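Side-chain contacts in BPH (Thiobacillus denitrificans, PDB 5OVS), which probably degrades proteins as a bacterial proteasome homologue, a hydrolase assembled from fourteen subunits into a double ring around an inner cavity: residues E36-V41 with Y45-G50; A75-V80 with G118-A123. All coordinates share one frame; numbering follows the deposited sequence.

Contact 1 (E36-V41 with Y45-G50)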
ATOM      1  N   GLU K  36      19.851 -25.830 -27.758  1.00 35.60           N
ATOM      2  CA  GLU K  36      19.306 -25.236 -28.975  1.00 36.39           C
ATOM      3  C   GLU K  36      18.004 -24.518 -28.668  1.00 34.70           C
ATOM      4  O   GLU K  36      17.159 -25.050 -27.969  1.00 35.98           O
ATOM      5  CB  GLU K  36      19.059 -26.311 -30.058  1.00 39.12           C
ATOM      6  CG  GLU K  36      20.287 -26.715 -30.888  1.00 41.32           C
ATOM      7  CD  GLU K  36      21.014 -27.984 -30.438  1.00 44.61           C
ATOM      8  OE1 GLU K  36      20.804 -28.477 -29.302  1.00 47.24           O
ATOM      9  OE2 GLU K  36      21.819 -28.505 -31.251  1.00 46.46           O
ATOM     10  N   LYS K  37      17.851 -23.305 -29.200  1.00 33.54           N
ATOM     11  CA  LYS K  37      16.645 -22.511 -29.013  1.00 31.40           C
ATOM     12  C   LYS K  37      15.785 -22.454 -30.278  1.00 31.62           C
ATOM     13  O   LYS K  37      14.825 -21.683 -30.347  1.00 32.27           O
ATOM     14  CB  LYS K  37      17.015 -21.099 -28.550  1.00 30.10           C
ATOM     15  CG  LYS K  37      17.837 -21.063 -27.271  1.00 29.02           C
ATOM     16  CD  LYS K  37      18.040 -19.630 -26.795  1.00 28.46           C
ATOM     17  CE  LYS K  37      18.914 -19.543 -25.551  1.00 28.15           C
ATOM     18  NZ  LYS K  37      19.169 -18.139 -25.093  1.00 28.00           N
ATOM     19  N   ILE K  38      16.106 -23.283 -31.266  1.00 32.13           N
ATOM     20  CA  ILE K  38      15.365 -23.307 -32.520  1.00 33.20           C
ATOM     21  C   ILE K  38      14.835 -24.717 -32.781  1.00 33.61           C
ATOM     22  O   ILE K  38      15.577 -25.685 -32.689  1.00 33.30           O
ATOM     23  CB  ILE K  38      16.261 -22.879 -33.716  1.00 33.67           C
ATOM     24  CG1 ILE K  38      16.858 -21.493 -33.488  1.00 33.67           C
ATOM     25  CG2 ILE K  38      15.485 -22.896 -35.027  1.00 34.00           C
ATOM     26  CD1 ILE K  38      17.890 -21.099 -34.519  1.00 34.27           C
ATOM     27  N   ILE K  39      13.563 -24.826 -33.143  1.00 34.08           N
ATOM     28  CA  ILE K  39      12.967 -26.129 -33.482  1.00 34.69           C
ATOM     29  C   ILE K  39      12.430 -26.143 -34.899  1.00 35.91           C
ATOM     30  O   ILE K  39      12.059 -25.111 -35.448  1.00 35.23           O
ATOM     31  CB  ILE K  39      11.820 -26.539 -32.509  1.00 33.78           C
ATOM     32  CG1 ILE K  39      10.679 -25.513 -32.524  1.00 33.49           C
ATOM     33  CG2 ILE K  39      12.363 -26.734 -31.106  1.00 33.37           C
ATOM     34  CD1 ILE K  39       9.524 -25.832 -31.597  1.00 33.43           C
ATOM     35  N   ARG K  40      12.374 -27.328 -35.490  1.00 39.77           N
ATOM     36  CA  ARG K  40      11.800 -27.474 -36.814  1.00 42.40           C
ATOM     37  C   ARG K  40      10.342 -27.731 -36.611  1.00 41.22           C
ATOM     38  O   ARG K  40       9.981 -28.464 -35.716  1.00 41.87           O
ATOM     39  CB  ARG K  40      12.417 -28.643 -37.571  1.00 47.55           C
ATOM     40  CG  ARG K  40      13.942 -28.674 -37.580  1.00 51.98           C
ATOM     41  CD  ARG K  40      14.509 -29.535 -38.713  1.00 57.38           C
ATOM     42  NE  ARG K  40      13.502 -30.451 -39.255  1.00 63.18           N
ATOM     43  CZ  ARG K  40      13.013 -30.432 -40.499  1.00 68.65           C
ATOM     44  NH1 ARG K  40      13.448 -29.562 -41.412  1.00 71.73           N
ATOM     45  NH2 ARG K  40      12.085 -31.319 -40.846  1.00 69.82           N
ATOM     46  N   VAL K  41       9.502 -27.094 -37.410  1.00 40.94           N
ATOM     47  CA  VAL K  41       8.084 -27.428 -37.462  1.00 40.97           C
ATOM     48  C   VAL K  41       7.672 -27.473 -38.937  1.00 41.25           C
ATOM     49  O   VAL K  41       7.502 -26.431 -39.578  1.00 38.84           O
ATOM     50  CB  VAL K  41       7.225 -26.413 -36.687  1.00 40.40           C
ATOM     51  CG1 VAL K  41       5.762 -26.812 -36.736  1.00 40.83           C
ATOM     52  CG2 VAL K  41       7.693 -26.310 -35.246  1.00 40.63           C
ATOM     53  N   TYR K  45      11.488 -23.228 -39.341  1.00 36.50           N
ATOM     54  CA  TYR K  45      12.288 -23.243 -38.127  1.00 36.60           C
ATOM     55  C   TYR K  45      11.726 -22.178 -37.231  1.00 35.27           C
ATOM     56  O   TYR K  45      11.503 -21.056 -37.676  1.00 35.59           O
ATOM     57  CB  TYR K  45      13.741 -22.921 -38.408  1.00 38.14           C
ATOM     58  CG  TYR K  45      14.459 -23.980 -39.198  1.00 40.32           C
ATOM     59  CD1 TYR K  45      14.849 -25.177 -38.611  1.00 42.06           C
ATOM     60  CD2 TYR K  45      14.762 -23.779 -40.530  1.00 42.23           C
ATOM     61  CE1 TYR K  45      15.517 -26.148 -39.343  1.00 43.79           C
ATOM     62  CE2 TYR K  45      15.429 -24.740 -41.269  1.00 44.22           C
ATOM     63  CZ  TYR K  45      15.802 -25.920 -40.673  1.00 45.04           C
ATOM     64  OH  TYR K  45      16.462 -26.865 -41.421  1.00 49.49           O
ATOM     65  N   VAL K  46      11.493 -22.531 -35.973  1.00 33.62           N
ATOM     66  CA  VAL K  46      10.941 -21.609 -35.006  1.00 32.44           C
ATOM     67  C   VAL K  46      11.979 -21.354 -33.913  1.00 31.61           C
ATOM     68  O   VAL K  46      12.458 -22.287 -33.274  1.00 31.50           O
ATOM     69  CB  VAL K  46       9.626 -22.147 -34.406  1.00 32.38           C
ATOM     70  CG1 VAL K  46       8.980 -21.112 -33.490  1.00 31.95           C
ATOM     71  CG2 VAL K  46       8.669 -22.536 -35.521  1.00 32.82           C
ATOM     72  N   ALA K  47      12.324 -20.083 -33.734  1.00 30.58           N
ATOM     73  CA  ALA K  47      13.304 -19.648 -32.751  1.00 30.85           C
ATOM     74  C   ALA K  47      12.549 -18.982 -31.617  1.00 30.24           C
ATOM     75  O   ALA K  47      11.739 -18.093 -31.857  1.00 29.36           O
ATOM     76  CB  ALA K  47      14.291 -18.680 -33.380  1.00 30.78           C
ATOM     77  N   ILE K  48      12.814 -19.421 -30.390  1.00 30.64           N
ATOM     78  CA  ILE K  48      11.925 -19.145 -29.266  1.00 31.03           C
ATOM     79  C   ILE K  48      12.646 -18.395 -28.151  1.00 31.02           C
ATOM     80  O   ILE K  48      13.721 -18.792 -27.759  1.00 31.48           O
ATOM     81  CB  ILE K  48      11.341 -20.454 -28.721  1.00 31.53           C
ATOM     82  CG1 ILE K  48      10.644 -21.228 -29.856  1.00 32.66           C
ATOM     83  CG2 ILE K  48      10.369 -20.160 -27.592  1.00 31.93           C
ATOM     84  CD1 ILE K  48      10.358 -22.694 -29.570  1.00 33.52           C
ATOM     85  N   THR K  49      12.056 -17.298 -27.670  1.00 32.02           N
ATOM     86  CA  THR K  49      12.606 -16.519 -26.547  1.00 32.79           C
ATOM     87  C   THR K  49      11.685 -16.674 -25.336  1.00 34.02           C
ATOM     88  O   THR K  49      10.547 -17.119 -25.476  1.00 35.83           O
ATOM     89  CB  THR K  49      12.714 -15.024 -26.889  1.00 33.21           C
ATOM     90  OG1 THR K  49      11.411 -14.426 -26.890  1.00 33.96           O
ATOM     91  CG2 THR K  49      13.338 -14.823 -28.246  1.00 33.01           C
ATOM     92  N   GLY K  50      12.168 -16.299 -24.155  1.00 34.26           N
ATOM     93  CA  GLY K  50      11.405 -16.476 -22.911  1.00 34.68           C
ATOM     94  C   GLY K  50      11.951 -17.651 -22.131  1.00 34.84           C
ATOM     95  O   GLY K  50      13.093 -18.032 -22.325  1.00 34.86           O
TER

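Contact 2 (A75-V80 with G118-A123)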
ATOM      1  N   ALA K  75      -1.901 -14.466 -41.649  1.00 35.91           N
ATOM      2  CA  ALA K  75      -3.213 -14.976 -41.213  1.00 36.71           C
ATOM      3  C   ALA K  75      -3.169 -16.424 -40.712  1.00 37.51           C
ATOM      4  O   ALA K  75      -3.913 -16.795 -39.793  1.00 37.46           O
ATOM      5  CB  ALA K  75      -4.238 -14.850 -42.328  1.00 36.52           C
ATOM      6  N   ARG K  76      -2.308 -17.238 -41.309  1.00 38.43           N
ATOM      7  CA  ARG K  76      -2.174 -18.635 -40.880  1.00 40.61           C
ATOM      8  C   ARG K  76      -1.408 -18.749 -39.578  1.00 38.18           C
ATOM      9  O   ARG K  76      -1.726 -19.581 -38.740  1.00 38.34           O
ATOM     10  CB  ARG K  76      -1.486 -19.479 -41.951  1.00 43.52           C
ATOM     11  CG  ARG K  76      -2.387 -19.804 -43.122  1.00 47.71           C
ATOM     12  CD  ARG K  76      -1.616 -20.490 -44.243  1.00 52.71           C
ATOM     13  NE  ARG K  76      -2.420 -20.643 -45.452  1.00 56.88           N
ATOM     14  CZ  ARG K  76      -1.959 -21.104 -46.614  1.00 60.71           C
ATOM     15  NH1 ARG K  76      -0.679 -21.454 -46.748  1.00 62.50           N
ATOM     16  NH2 ARG K  76      -2.778 -21.202 -47.656  1.00 61.11           N
ATOM     17  N   ILE K  77      -0.391 -17.921 -39.419  1.00 37.33           N
ATOM     18  CA  ILE K  77       0.398 -17.928 -38.195  1.00 37.12           C
ATOM     19  C   ILE K  77      -0.444 -17.397 -37.045  1.00 36.29           C
ATOM     20  O   ILE K  77      -0.417 -17.942 -35.946  1.00 36.76           O
ATOM     21  CB  ILE K  77       1.701 -17.105 -38.339  1.00 37.26           C
ATOM     22  CG1 ILE K  77       2.629 -17.767 -39.367  1.00 37.41           C
ATOM     23  CG2 ILE K  77       2.417 -16.969 -36.989  1.00 36.39           C
ATOM     24  CD1 ILE K  77       3.700 -16.845 -39.910  1.00 37.82           C
ATOM     25  N   PHE K  78      -1.209 -16.345 -37.289  1.00 36.14           N
ATOM     26  CA  PHE K  78      -2.043 -15.809 -36.224  1.00 36.03           C
ATOM     27  C   PHE K  78      -3.030 -16.849 -35.692  1.00 36.52           C
ATOM     28  O   PHE K  78      -3.225 -16.996 -34.492  1.00 36.85           O
ATOM     29  CB  PHE K  78      -2.831 -14.589 -36.678  1.00 35.85           C
ATOM     30  CG  PHE K  78      -3.846 -14.178 -35.677  1.00 35.44           C
ATOM     31  CD1 PHE K  78      -3.439 -13.629 -34.471  1.00 34.98           C
ATOM     32  CD2 PHE K  78      -5.185 -14.434 -35.884  1.00 35.51           C
ATOM     33  CE1 PHE K  78      -4.361 -13.290 -33.502  1.00 35.40           C
ATOM     34  CE2 PHE K  78      -6.115 -14.100 -34.923  1.00 35.86           C
ATOM     35  CZ  PHE K  78      -5.702 -13.527 -33.728  1.00 35.91           C
ATOM     36  N   CYS K  79      -3.661 -17.549 -36.616  1.00 37.34           N
ATOM     37  CA  CYS K  79      -4.633 -18.568 -36.307  1.00 38.22           C
ATOM     38  C   CYS K  79      -4.038 -19.708 -35.472  1.00 36.76           C
ATOM     39  O   CYS K  79      -4.640 -20.171 -34.490  1.00 37.36           O
ATOM     40  CB  CYS K  79      -5.171 -19.094 -37.635  1.00 41.36           C
ATOM     41  SG  CYS K  79      -6.415 -20.357 -37.483  1.00 46.16           S
ATOM     42  N   VAL K  80      -2.853 -20.160 -35.860  1.00 35.79           N
ATOM     43  CA  VAL K  80      -2.125 -21.199 -35.112  1.00 35.26           C
ATOM     44  C   VAL K  80      -1.741 -20.703 -33.705  1.00 35.59           C
ATOM     45  O   VAL K  80      -1.992 -21.389 -32.698  1.00 34.58           O
ATOM     46  CB  VAL K  80      -0.862 -21.636 -35.887  1.00 35.21           C
ATOM     47  CG1 VAL K  80       0.072 -22.464 -35.022  1.00 34.86           C
ATOM     48  CG2 VAL K  80      -1.254 -22.418 -37.132  1.00 36.49           C
ATOM     49  N   GLY K 118       8.818 -17.072 -46.537  1.00 31.95           N
ATOM     50  CA  GLY K 118       9.053 -15.751 -45.945  1.00 30.89           C
ATOM     51  C   GLY K 118       9.624 -15.819 -44.546  1.00 30.02           C
ATOM     52  O   GLY K 118       9.775 -16.894 -43.981  1.00 29.38           O
ATOM     53  N   ILE K 119       9.929 -14.654 -43.981  1.00 29.96           N
ATOM     54  CA  ILE K 119      10.346 -14.569 -42.592  1.00 29.18           C
ATOM     55  C   ILE K 119       9.320 -13.796 -41.768  1.00 29.91           C
ATOM     56  O   ILE K 119       8.815 -12.754 -42.182  1.00 31.52           O
ATOM     57  CB  ILE K 119      11.741 -13.965 -42.460  1.00 29.06           C
ATOM     58  CG1 ILE K 119      11.831 -12.589 -43.134  1.00 28.85           C
ATOM     59  CG2 ILE K 119      12.767 -14.908 -43.069  1.00 29.10           C
ATOM     60  CD1 ILE K 119      12.985 -11.757 -42.613  1.00 28.59           C
ATOM     61  N   PHE K 120       9.003 -14.327 -40.597  1.00 29.61           N
ATOM     62  CA  PHE K 120       7.911 -13.823 -39.794  1.00 29.06           C
ATOM     63  C   PHE K 120       8.300 -13.765 -38.324  1.00 28.17           C
ATOM     64  O   PHE K 120       9.299 -14.340 -37.899  1.00 27.76           O
ATOM     65  CB  PHE K 120       6.704 -14.756 -39.918  1.00 29.59           C
ATOM     66  CG  PHE K 120       6.231 -14.994 -41.337  1.00 30.08           C
ATOM     67  CD1 PHE K 120       5.314 -14.143 -41.929  1.00 30.06           C
ATOM     68  CD2 PHE K 120       6.671 -16.085 -42.057  1.00 30.02           C
ATOM     69  CE1 PHE K 120       4.866 -14.369 -43.217  1.00 30.55           C
ATOM     70  CE2 PHE K 120       6.222 -16.317 -43.340  1.00 30.22           C
ATOM     71  CZ  PHE K 120       5.317 -15.462 -43.921  1.00 30.50           C
ATOM     72  N   GLY K 121       7.487 -13.072 -37.549  1.00 27.78           N
ATOM     73  CA  GLY K 121       7.630 -13.076 -36.104  1.00 27.09           C
ATOM     74  C   GLY K 121       6.278 -13.008 -35.452  1.00 26.61           C
ATOM     75  O   GLY K 121       5.335 -12.479 -36.024  1.00 25.16           O
ATOM     76  N   VAL K 122       6.191 -13.565 -34.252  1.00 27.17           N
ATOM     77  CA  VAL K 122       5.002 -13.453 -33.425  1.00 27.49           C
ATOM     78  C   VAL K 122       5.461 -12.995 -32.070  1.00 28.10           C
ATOM     79  O   VAL K 122       6.165 -13.726 -31.382  1.00 27.73           O
ATOM     80  CB  VAL K 122       4.270 -14.791 -33.237  1.00 27.78           C
ATOM     81  CG1 VAL K 122       2.899 -14.553 -32.596  1.00 28.17           C
ATOM     82  CG2 VAL K 122       4.127 -15.512 -34.556  1.00 28.10           C
ATOM     83  N   ALA K 123       5.077 -11.777 -31.691  1.00 29.53           N
ATOM     84  CA  ALA K 123       5.412 -11.264 -30.379  1.00 30.23           C
ATOM     85  C   ALA K 123       4.452 -11.887 -29.366  1.00 31.16           C
ATOM     86  O   ALA K 123       3.477 -12.544 -29.747  1.00 31.63           O
ATOM     87  CB  ALA K 123       5.336  -9.747 -30.361  1.00 30.94           C
TER

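Contact 1 (E36-V41 with Y45-G50)
Ile39 and Val46 lace together the beta hairpin of strands 38-41 and 44-48, at one margin of the five-stranded sheet. They form an antiparallel hydrogen-bonded pair. Ile39 N donates to Val46 O at 2.8 Å. Val46 N returns a nearly straight bond to Ile39 O at 2.7 Å (171° at the hydrogen). A third bond, Ile48 N to Lys37 O at 3.0 Å, continues the ladder.

Ile38, Arg40, Tyr45 and Ala47 share one face. Ile38 divides its branches between two partners. Its CG1 is anti to the carbonyl carbon (chi1 -57°), which directs that branch to Ala47. Ile38 CG1 meets Ala47 CB at 3.8 Å. Ile38 CG2 meets Tyr45 CB at 3.8 Å. With an alanine in place of Ile38, both branches are gone, and a gap would probably open beside Tyr45 and Ala47. The aliphatic part of Arg40 runs alongside Tyr45, with Arg40 CG 3.5 Å from Tyr45 CE1. The guanidinium is turned 73° from the ring plane, and Tyr45 OH lies near its edge. On the other face, Ile39 lies beside Val46, and Ile39 CD1 touches Ile48 CD1 at 3.8 Å.

The extended Lys37 chain carries NZ to partners beyond the hairpin. It forms a salt bridge with Asp17 and hydrogen bonds to Leu19 O and Thr1 OG1, consistent with the Thr-Asp-Lys site of proteasome beta subunits. Helix 54-64 packs on Ile39 and Ile48 through Leu58. The face of Ile38 and Tyr45 lies against strands 11-16 and 182-187 of the other sheet, where Tyr45 stacks with Phe184.

Contact 2 (A75-V80 with G118-A123)
Ile77 reaches from helix 74-91 to Phe120 and Val122 on strand 118-122, and its two branches make the tight part of this contact. CD1 comes over one face of the Phe120 ring. Ile77 CD1 lies 3.8 Å from the centroid of the Phe120 ring, 25° off the normal, in a CH-pi contact. The methyl is displaced toward the rim, so the closest ring atom is Phe120 CG, 3.4 Å from Ile77 CD1. Phe120 holds CG anti to its carbonyl carbon (chi1 -56°), and CB points toward the helix, which brings the root of the ring under the methyl. The other branch, Ile77 CG2, presses on Val122 CG2 at 3.3 Å, closer than usual for two methyl groups. Ile77 and Val122 run antiparallel past one another at this point.

The contact belongs to the alpha-beta-beta-alpha sandwich of the proteasome family, where helices cover the outer side of each sheet. Strand 118-122 alternates here: Phe120 and Val122 turn toward the helix, while Ile119 packs on Ile5 and Arg7 of the other sheet. Ile77 also touches Ile113 and Val128, so it spans three adjacent strands.

The rest of the helix segment is looser against the strand. Ala75, Arg76 and Cys79 lie on its exposed side and do not touch segment 118-123. Arg76 NH1 forms a salt bridge with Asp72. Phe78 is also buried, but it makes no contact with segment 118-123. It packs on Val128 and on Ile57 of a neighbouring subunit.

Overall arrangement
Both contacts are buried and both reach the same five-stranded sheet, but they hold it in different ways. Contact 1 pairs strands within the sheet, near the centre of the chain, and combines backbone hydrogen bonds with side-chain packing on both faces. Contact 2 lies farther out, with its centre about 14 Å from that of contact 1. It fastens a helix onto one face and relies on apolar side chains alone. Their nearest atoms are about 7 Å apart, so they do not touch. Contact 1 adjoins the second sheet and the Thr1 region, whereas the helix of contact 2 has a solvent-exposed side and meets a neighbouring subunit.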